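Local coordinates for protein ribokinase (Staphylococcus aureus, PDB 3RY7) that phosphorylates ribose at its O-5 with ATP and magnesium, giving D-ribose 5-phosphate for nucleotide and amino acid synthesis or the pentose phosphate pathway, at residues Gly253-Gly258 with Asn279-Leu284; Gln235-Glu240 with Asn270-Ile275; Asn3-Leu8 with Phe136-Leu141. All coordinates share one frame; numbering follows the deposited sequence.

Contact 1: residues Gly253-Gly258 with Asn279-Leu284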
loop_
_atom_site.group_PDB
_atom_site.type_symbol
_atom_site.label_atom_id
_atom_site.label_comp_id
_atom_site.label_asym_id
_atom_site.label_seq_id
_atom_site.Cartn_x
_atom_site.Cartn_y
_atom_site.Cartn_z
ATOM N N GLY A 253 -8.371 1.851 14.200
ATOM C CA GLY A 253 -9.411 2.050 15.208
ATOM C C GLY A 253 -10.789 2.246 14.596
ATOM O O GLY A 253 -11.777 1.618 15.013
ATOM N N ASP A 254 -10.855 3.109 13.587
ATOM C CA ASP A 254 -12.129 3.425 12.950
ATOM C C ASP A 254 -12.618 2.245 12.157
ATOM O O ASP A 254 -13.822 1.997 12.079
ATOM C CB ASP A 254 -11.996 4.657 12.049
ATOM C CG ASP A 254 -11.705 5.914 12.836
ATOM O OD1 ASP A 254 -12.223 6.040 13.976
ATOM O OD2 ASP A 254 -10.961 6.776 12.315
ATOM N N THR A 255 -11.671 1.516 11.565
ATOM C CA THR A 255 -11.986 0.302 10.811
ATOM C C THR A 255 -12.542 -0.785 11.750
ATOM O O THR A 255 -13.434 -1.540 11.374
ATOM C CB THR A 255 -10.741 -0.230 10.042
ATOM O OG1 THR A 255 -10.291 0.764 9.105
ATOM C CG2 THR A 255 -11.054 -1.540 9.314
ATOM N N PHE A 256 -12.017 -0.851 12.972
ATOM C CA PHE A 256 -12.531 -1.803 13.962
ATOM C C PHE A 256 -14.001 -1.496 14.277
ATOM O O PHE A 256 -14.849 -2.388 14.282
ATOM C CB PHE A 256 -11.699 -1.757 15.249
ATOM C CG PHE A 256 -12.336 -2.494 16.402
ATOM C CD1 PHE A 256 -12.336 -3.886 16.439
ATOM C CD2 PHE A 256 -12.954 -1.792 17.446
ATOM C CE1 PHE A 256 -12.938 -4.569 17.503
ATOM C CE2 PHE A 256 -13.559 -2.466 18.505
ATOM C CZ PHE A 256 -13.549 -3.855 18.536
ATOM N N ILE A 257 -14.295 -0.219 14.517
ATOM C CA ILE A 257 -15.653 0.206 14.857
ATOM C C ILE A 257 -16.631 -0.031 13.719
ATOM O O ILE A 257 -17.747 -0.506 13.933
ATOM C CB ILE A 257 -15.682 1.681 15.281
ATOM C CG1 ILE A 257 -15.075 1.804 16.673
ATOM C CG2 ILE A 257 -17.103 2.201 15.284
ATOM C CD1 ILE A 257 -14.376 3.091 16.906
ATOM N N GLY A 258 -16.198 0.262 12.497
ATOM C CA GLY A 258 -17.078 0.127 11.357
ATOM C C GLY A 258 -17.479 -1.314 11.180
ATOM O O GLY A 258 -18.654 -1.638 10.959
ATOM N N ASN A 279 -11.670 -6.907 14.816
ATOM C CA ASN A 279 -10.226 -6.990 14.968
ATOM C C ASN A 279 -9.555 -7.554 13.710
ATOM O O ASN A 279 -8.424 -7.183 13.393
ATOM C CB ASN A 279 -9.848 -7.783 16.223
ATOM C CG ASN A 279 -9.881 -6.926 17.493
ATOM O OD1 ASN A 279 -9.513 -5.745 17.476
ATOM N ND2 ASN A 279 -10.311 -7.528 18.604
ATOM N N LYS A 280 -10.263 -8.423 12.984
ATOM C CA LYS A 280 -9.780 -8.888 11.686
ATOM C C LYS A 280 -9.674 -7.712 10.726
ATOM O O LYS A 280 -8.579 -7.378 10.254
ATOM C CB LYS A 280 -10.693 -9.962 11.084
ATOM C CG LYS A 280 -10.434 -11.375 11.602
ATOM C CD LYS A 280 -11.480 -12.350 11.076
ATOM C CE LYS A 280 -11.459 -13.673 11.847
ATOM N NZ LYS A 280 -12.550 -14.605 11.413
ATOM N N ALA A 281 -10.817 -7.086 10.450
ATOM C CA ALA A 281 -10.877 -5.953 9.534
ATOM C C ALA A 281 -9.749 -4.989 9.839
ATOM O O ALA A 281 -9.007 -4.586 8.950
ATOM C CB ALA A 281 -12.215 -5.257 9.644
ATOM N N SER A 282 -9.601 -4.653 11.114
ATOM C CA SER A 282 -8.563 -3.729 11.551
ATOM C C SER A 282 -7.126 -4.175 11.199
ATOM O O SER A 282 -6.268 -3.337 10.895
ATOM C CB SER A 282 -8.686 -3.496 13.053
ATOM O OG SER A 282 -7.690 -2.618 13.509
ATOM N N SER A 283 -6.854 -5.479 11.249
ATOM C CA SER A 283 -5.484 -5.969 11.046
ATOM C C SER A 283 -5.049 -5.828 9.581
ATOM O O SER A 283 -3.908 -5.476 9.304
ATOM C CB SER A 283 -5.341 -7.419 11.507
ATOM O OG SER A 283 -6.008 -8.292 10.609
ATOM N N LEU A 284 -5.987 -6.080 8.668
ATOM C CA LEU A 284 -5.815 -5.889 7.230
ATOM C C LEU A 284 -5.303 -4.498 6.857
ATOM O O LEU A 284 -4.868 -4.244 5.726
ATOM C CB LEU A 284 -7.152 -6.116 6.541
ATOM C CG LEU A 284 -7.530 -7.591 6.456
ATOM C CD1 LEU A 284 -8.790 -7.778 5.630
ATOM C CD2 LEU A 284 -6.360 -8.382 5.859
#
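F256 and N279 lie side by side and point the same way, the phenyl ring and the carboxamide tilted by only 24°. CG of F256 stands anti to the backbone N (chi1 168°), and the end of the side chain comes nearer to 279-284 than its root does. N279 N lies at the edge of the F256 ring, near its plane and 3.5 Å from CD1, while N279 OD1 sits 3.5 Å from the same CD1. The other end of that amide is engaged elsewhere, ND2 being hydrogen-bonded to T228 OG1. At the root of the ring, F256 CB meets S282 CB at 4.1 Å. Helices 252-263 and 271-283 meet here; the axes of 253-258 and 279-283 approach to 7.6 Å, with their directions 145° apart. G253 and D254 belong to the A-A-G-D motif near the start of the first helix, which in PfkB-family kinases builds the anion hole and supplies the catalytic base, a role D254 probably has here; N279, like these two, is a likely ATP-site residue. T255 then faces the second helix with its methyl: CG2 lies 3.7 Å from A281 O and 3.9 Å from A281 CB. Its OG1 bonds back to A251 O, just ahead of the helix. S282 OG, by contrast, bonds to A252 O and so ties the second helix to the start of the first, and I295 of the second subunit also packs on T255.

Contact 2: residues Gln235-Glu240 with Asn270-Ile275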
loop_
_atom_site.group_PDB
_atom_site.type_symbol
_atom_site.label_atom_id
_atom_site.label_comp_id
_atom_site.label_asym_id
_atom_site.label_seq_id
_atom_site.Cartn_x
_atom_site.Cartn_y
_atom_site.Cartn_z
ATOM N N GLN A 235 -21.903 -10.187 30.879
ATOM C CA GLN A 235 -20.652 -10.684 30.298
ATOM C C GLN A 235 -19.443 -9.853 30.666
ATOM O O GLN A 235 -19.555 -8.676 30.999
ATOM C CB GLN A 235 -20.752 -10.765 28.781
ATOM C CG GLN A 235 -21.899 -11.594 28.282
ATOM C CD GLN A 235 -21.810 -11.793 26.793
ATOM O OE1 GLN A 235 -20.788 -12.250 26.285
ATOM N NE2 GLN A 235 -22.869 -11.441 26.081
ATOM N N SER A 236 -18.282 -10.488 30.619
ATOM C CA SER A 236 -17.012 -9.811 30.848
ATOM C C SER A 236 -15.950 -10.661 30.187
ATOM O O SER A 236 -15.721 -11.803 30.593
ATOM C CB SER A 236 -16.717 -9.646 32.339
ATOM O OG SER A 236 -15.566 -8.833 32.550
ATOM N N GLN A 237 -15.323 -10.111 29.153
ATOM C CA GLN A 237 -14.356 -10.860 28.368
ATOM C C GLN A 237 -13.227 -9.970 27.848
ATOM O O GLN A 237 -13.424 -8.792 27.542
ATOM C CB GLN A 237 -15.065 -11.592 27.228
ATOM C CG GLN A 237 -14.220 -12.616 26.492
ATOM C CD GLN A 237 -15.068 -13.498 25.590
ATOM O OE1 GLN A 237 -16.280 -13.610 25.790
ATOM N NE2 GLN A 237 -14.441 -14.124 24.589
ATOM N N HIS A 238 -12.032 -10.542 27.791
ATOM C CA HIS A 238 -10.873 -9.884 27.211
ATOM C C HIS A 238 -10.484 -10.703 25.974
ATOM O O HIS A 238 -10.219 -11.903 26.070
ATOM C CB HIS A 238 -9.746 -9.840 28.243
ATOM C CG HIS A 238 -8.471 -9.226 27.745
ATOM N ND1 HIS A 238 -7.922 -9.531 26.516
ATOM C CD2 HIS A 238 -7.615 -8.357 28.335
ATOM C CE1 HIS A 238 -6.796 -8.854 26.361
ATOM N NE2 HIS A 238 -6.585 -8.139 27.452
ATOM N N ILE A 239 -10.497 -10.071 24.803
ATOM C CA ILE A 239 -10.222 -10.749 23.540
ATOM C C ILE A 239 -8.936 -10.249 22.880
ATOM O O ILE A 239 -8.734 -9.041 22.768
ATOM C CB ILE A 239 -11.377 -10.553 22.545
ATOM C CG1 ILE A 239 -12.682 -11.074 23.137
ATOM C CG2 ILE A 239 -11.072 -11.229 21.215
ATOM C CD1 ILE A 239 -13.602 -11.693 22.119
ATOM N N GLU A 240 -8.092 -11.174 22.437
ATOM C CA GLU A 240 -6.820 -10.843 21.815
ATOM C C GLU A 240 -6.969 -10.264 20.415
ATOM O O GLU A 240 -7.864 -10.645 19.641
ATOM C CB GLU A 240 -5.915 -12.080 21.773
ATOM C CG GLU A 240 -5.458 -12.551 23.145
ATOM C CD GLU A 240 -4.684 -11.478 23.886
ATOM O OE1 GLU A 240 -3.806 -10.846 23.260
ATOM O OE2 GLU A 240 -4.954 -11.257 25.089
ATOM N N ASN A 270 -23.943 -11.720 19.963
ATOM C CA ASN A 270 -22.673 -12.086 19.341
ATOM C C ASN A 270 -21.587 -11.026 19.529
ATOM O O ASN A 270 -20.835 -10.726 18.608
ATOM C CB ASN A 270 -22.867 -12.347 17.850
ATOM C CG ASN A 270 -23.149 -11.076 17.072
ATOM O OD1 ASN A 270 -23.796 -10.157 17.576
ATOM N ND2 ASN A 270 -22.668 -11.018 15.839
ATOM N N LEU A 271 -21.511 -10.470 20.729
ATOM C CA LEU A 271 -20.494 -9.474 21.039
ATOM C C LEU A 271 -19.079 -9.943 20.697
ATOM O O LEU A 271 -18.347 -9.239 20.014
ATOM C CB LEU A 271 -20.562 -9.071 22.514
ATOM C CG LEU A 271 -21.252 -7.733 22.786
ATOM C CD1 LEU A 271 -22.299 -7.483 21.738
ATOM C CD2 LEU A 271 -21.877 -7.686 24.180
ATOM N N ALA A 272 -18.692 -11.119 21.191
ATOM C CA ALA A 272 -17.330 -11.615 20.978
ATOM C C ALA A 272 -17.017 -11.910 19.497
ATOM O O ALA A 272 -15.918 -11.631 19.029
ATOM C CB ALA A 272 -17.051 -12.846 21.857
ATOM N N ASP A 273 -17.984 -12.474 18.777
ATOM C CA ASP A 273 -17.819 -12.722 17.346
ATOM C C ASP A 273 -17.655 -11.412 16.560
ATOM O O ASP A 273 -16.777 -11.291 15.689
ATOM C CB ASP A 273 -19.013 -13.519 16.811
ATOM C CG ASP A 273 -19.130 -13.461 15.294
ATOM O OD1 ASP A 273 -20.240 -13.140 14.820
ATOM O OD2 ASP A 273 -18.128 -13.726 14.578
ATOM N N ALA A 274 -18.505 -10.435 16.870
ATOM C CA ALA A 274 -18.433 -9.131 16.229
ATOM C C ALA A 274 -17.108 -8.443 16.549
ATOM O O ALA A 274 -16.512 -7.802 15.692
ATOM C CB ALA A 274 -19.634 -8.246 16.652
ATOM N N ILE A 275 -16.639 -8.580 17.781
ATOM C CA ILE A 275 -15.362 -7.991 18.165
ATOM C C ILE A 275 -14.177 -8.667 17.455
ATOM O O ILE A 275 -13.172 -8.015 17.126
ATOM C CB ILE A 275 -15.178 -8.020 19.690
ATOM C CG1 ILE A 275 -16.168 -7.039 20.342
ATOM C CG2 ILE A 275 -13.735 -7.694 20.066
ATOM C CD1 ILE A 275 -16.058 -6.962 21.844
HETATM O O HOH W 1 -23.091 -11.418 23.353
#
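I239 meets A272 and I275 of the helix from one side of the edge strand, and its side chain can be followed outward atom by atom. It is deposited in two conformers, so the path of its outer atoms holds for one of them. CB lies 4.5 Å from I275 CG2, a loose apolar touch one helical turn beyond A272. CG1 stands anti to the carbonyl carbon (chi1 -58°) and carries the chain toward the helix. CD1, at the tip, is set down beside the first turn, 3.6 Å from A272 CB and 3.9 Å from A272 O. The same methyl of A272 is also approached by an amide: Q237, extended beyond CG, brings its NE2 to 4.0 Å from A272 CB.

Strand 236-239 is the outermost strand at one end of the nine-stranded sheet of this ribokinase fold, antiparallel to strand 228-231. The start of helix 271-283 packs on it, the axis of 271-275 passing 10.1 Å from that of the strand and 20° from parallel. F230 of the neighbouring strand touches Q235, Q237, L271 and I275, so its side chain is shared between strand and helix.

Just before the strand the character changes. Q235 NE2 passes 4.3 Å from L271 CD2 and donates to a water at 2.7 Å, which in turn accepts from L271 N at 3.2 Å. N270 precedes the helix at the N-cap position, yet its side chain makes no capping bond. Strand and helix are thus held by apolar contact of I239 with A272 and I275, flanked by the amides of Q237 and Q235, and by a water that accepts from both Q235 NE2 and L271 N and gives the first N-H of the helix a partner.

Contact 3: residues Asn3-Leu8 with Phe136-Leu141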
loop_
_atom_site.group_PDB
_atom_site.type_symbol
_atom_site.label_atom_id
_atom_site.label_comp_id
_atom_site.label_asym_id
_atom_site.label_seq_id
_atom_site.Cartn_x
_atom_site.Cartn_y
_atom_site.Cartn_z
ATOM N N ASN A 3 -26.798 -5.191 8.490
ATOM C CA ASN A 3 -27.286 -4.092 9.318
ATOM C C ASN A 3 -27.532 -2.802 8.530
ATOM O O ASN A 3 -26.826 -2.512 7.569
ATOM C CB ASN A 3 -26.280 -3.799 10.435
ATOM C CG ASN A 3 -26.187 -4.917 11.443
ATOM O OD1 ASN A 3 -27.109 -5.718 11.583
ATOM N ND2 ASN A 3 -25.067 -4.980 12.157
ATOM N N LYS A 4 -28.537 -2.037 8.939
ATOM C CA LYS A 4 -28.690 -0.661 8.484
ATOM C C LYS A 4 -27.949 0.235 9.465
ATOM O O LYS A 4 -28.257 0.263 10.663
ATOM C CB LYS A 4 -30.162 -0.253 8.403
ATOM C CG LYS A 4 -30.862 -0.723 7.131
ATOM C CD LYS A 4 -32.372 -0.521 7.202
ATOM C CE LYS A 4 -33.029 -1.541 8.132
ATOM N NZ LYS A 4 -34.506 -1.359 8.221
ATOM N N VAL A 5 -26.955 0.949 8.958
ATOM C CA VAL A 5 -26.077 1.728 9.808
ATOM C C VAL A 5 -26.077 3.190 9.353
ATOM O O VAL A 5 -25.884 3.478 8.176
ATOM C CB VAL A 5 -24.634 1.138 9.811
ATOM C CG1 VAL A 5 -23.697 1.987 10.633
ATOM C CG2 VAL A 5 -24.638 -0.309 10.317
ATOM N N VAL A 6 -26.340 4.102 10.286
ATOM C CA VAL A 6 -26.150 5.524 10.038
ATOM C C VAL A 6 -24.939 5.948 10.817
ATOM O O VAL A 6 -24.842 5.678 12.013
ATOM C CB VAL A 6 -27.356 6.385 10.517
ATOM C CG1 VAL A 6 -27.010 7.864 10.470
ATOM C CG2 VAL A 6 -28.592 6.100 9.675
ATOM N N ILE A 7 -24.000 6.589 10.134
ATOM C CA ILE A 7 -22.865 7.213 10.803
ATOM C C ILE A 7 -23.113 8.714 10.895
ATOM O O ILE A 7 -23.484 9.355 9.924
ATOM C CB ILE A 7 -21.528 6.935 10.059
ATOM C CG1 ILE A 7 -21.348 5.432 9.820
ATOM C CG2 ILE A 7 -20.356 7.479 10.828
ATOM C CD1 ILE A 7 -21.185 4.593 11.107
ATOM N N LEU A 8 -22.900 9.259 12.061
ATOM C CA LEU A 8 -22.910 10.666 12.253
ATOM C C LEU A 8 -21.534 11.097 12.622
ATOM O O LEU A 8 -21.042 10.705 13.630
ATOM C CB LEU A 8 -23.876 11.047 13.342
ATOM C CG LEU A 8 -24.005 12.535 13.583
ATOM C CD1 LEU A 8 -24.750 13.200 12.514
ATOM C CD2 LEU A 8 -24.560 12.812 14.901
ATOM N N PHE A 136 -28.427 0.702 13.792
ATOM C CA PHE A 136 -27.444 1.385 14.633
ATOM C C PHE A 136 -27.162 2.771 14.097
ATOM O O PHE A 136 -27.143 2.993 12.884
ATOM C CB PHE A 136 -26.106 0.630 14.670
ATOM C CG PHE A 136 -26.207 -0.788 15.182
ATOM C CD1 PHE A 136 -25.931 -1.083 16.510
ATOM C CD2 PHE A 136 -26.553 -1.827 14.328
ATOM C CE1 PHE A 136 -26.012 -2.384 16.977
ATOM C CE2 PHE A 136 -26.636 -3.128 14.793
ATOM C CZ PHE A 136 -26.371 -3.409 16.113
ATOM N N VAL A 137 -26.920 3.699 15.010
ATOM C CA VAL A 137 -26.323 4.962 14.643
ATOM C C VAL A 137 -25.008 5.107 15.410
ATOM O O VAL A 137 -24.954 4.848 16.615
ATOM C CB VAL A 137 -27.297 6.154 14.902
ATOM C CG1 VAL A 137 -27.992 5.985 16.222
ATOM C CG2 VAL A 137 -26.550 7.468 14.865
ATOM N N VAL A 138 -23.945 5.489 14.703
ATOM C CA VAL A 138 -22.611 5.592 15.301
ATOM C C VAL A 138 -22.097 7.014 15.196
ATOM O O VAL A 138 -22.111 7.589 14.115
ATOM C CB VAL A 138 -21.597 4.670 14.572
ATOM C CG1 VAL A 138 -20.253 4.637 15.313
ATOM C CG2 VAL A 138 -22.164 3.270 14.404
ATOM N N ALA A 139 -21.618 7.566 16.303
ATOM C CA ALA A 139 -21.066 8.910 16.297
ATOM C C ALA A 139 -19.665 8.919 16.891
ATOM O O ALA A 139 -19.309 8.013 17.629
ATOM C CB ALA A 139 -21.958 9.857 17.084
ATOM N N GLN A 140 -18.899 9.945 16.576
ATOM C CA GLN A 140 -17.638 10.250 17.214
ATOM C C GLN A 140 -17.613 11.697 17.632
ATOM O O GLN A 140 -18.499 12.436 17.326
ATOM C CB GLN A 140 -16.448 9.960 16.298
ATOM C CG GLN A 140 -16.608 8.790 15.433
ATOM C CD GLN A 140 -17.467 9.065 14.275
ATOM O OE1 GLN A 140 -17.507 10.142 13.780
ATOM N NE2 GLN A 140 -18.188 8.093 13.871
ATOM N N LEU A 141 -16.575 12.094 18.321
ATOM C CA LEU A 141 -16.548 13.443 18.869
ATOM C C LEU A 141 -15.836 14.489 17.984
ATOM O O LEU A 141 -15.389 15.506 18.494
ATOM C CB LEU A 141 -15.951 13.429 20.280
ATOM C CG LEU A 141 -16.679 12.552 21.308
ATOM C CD1 LEU A 141 -16.006 12.592 22.674
ATOM C CD2 LEU A 141 -18.125 13.017 21.433
#
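V6 and V137 stand opposite each other in neighbouring parallel strands, 4-8 and 136-140, in the middle of the large sheet of the ribokinase fold, a three-layer alpha/beta/alpha sandwich. The tight part is the run through V6, I7 and V138. V6 N donates to F136 O at 2.9 Å, V138 N to V6 O at 2.8 Å and L8 N to V138 O at 2.8 Å, each donor sitting nearly along the C=O axis. I7 and V138 lie side by side on one face, and CD1 of I7 is pressed to 3.5 Å from V138 CB, closer than ordinary carbon contact. Helix 42-52 covers that face, with A47 and T50 against I7, whereas V137, L8 and A139 on the other face rest on helix 145-157.

Toward the start of the strands the contact becomes more open. K4 is exposed, and its long side chain leads away from strand 136-140 although its carbonyl still accepts from F136 N at a longer 3.2 Å. The side chain of N3, just before the strand, runs obliquely to that of F136, amide and ring planes 51° apart; ND2 comes to 3.6 Å from F136 CE2 while giving its hydrogen bonds to V261 O and L264 O. At the far end the packing is again buried. There the chain of Q140 bends at chi2 (78°), and its end comes nearer to strand 4-8 than its root does: NE2 lies 3.8 Å from I7 CG2 while hydrogen-bonded to Q46 OE1.

Read from the N terminus, the chain lays down strand 4-8 and, 127 residues later, returns as strand 136-140: contact 3 closes this long excursion before either of the others begins. Contacts 2 and 1 then interlock, since their segments alternate. Strand 236-239 is followed by helix 252-263, and only afterwards does helix 271-283 meet the strand through its first turn and that earlier helix through its last ones. The two crossing loops span 29 and 20 residues. F256 CE1 of contact 1 touches I275 O of contact 2 at 3.5 Å, and I257 of contact 1 packs on V138, joining the helix pair to the central strands of the sheet whose outermost strand takes part in contact 2.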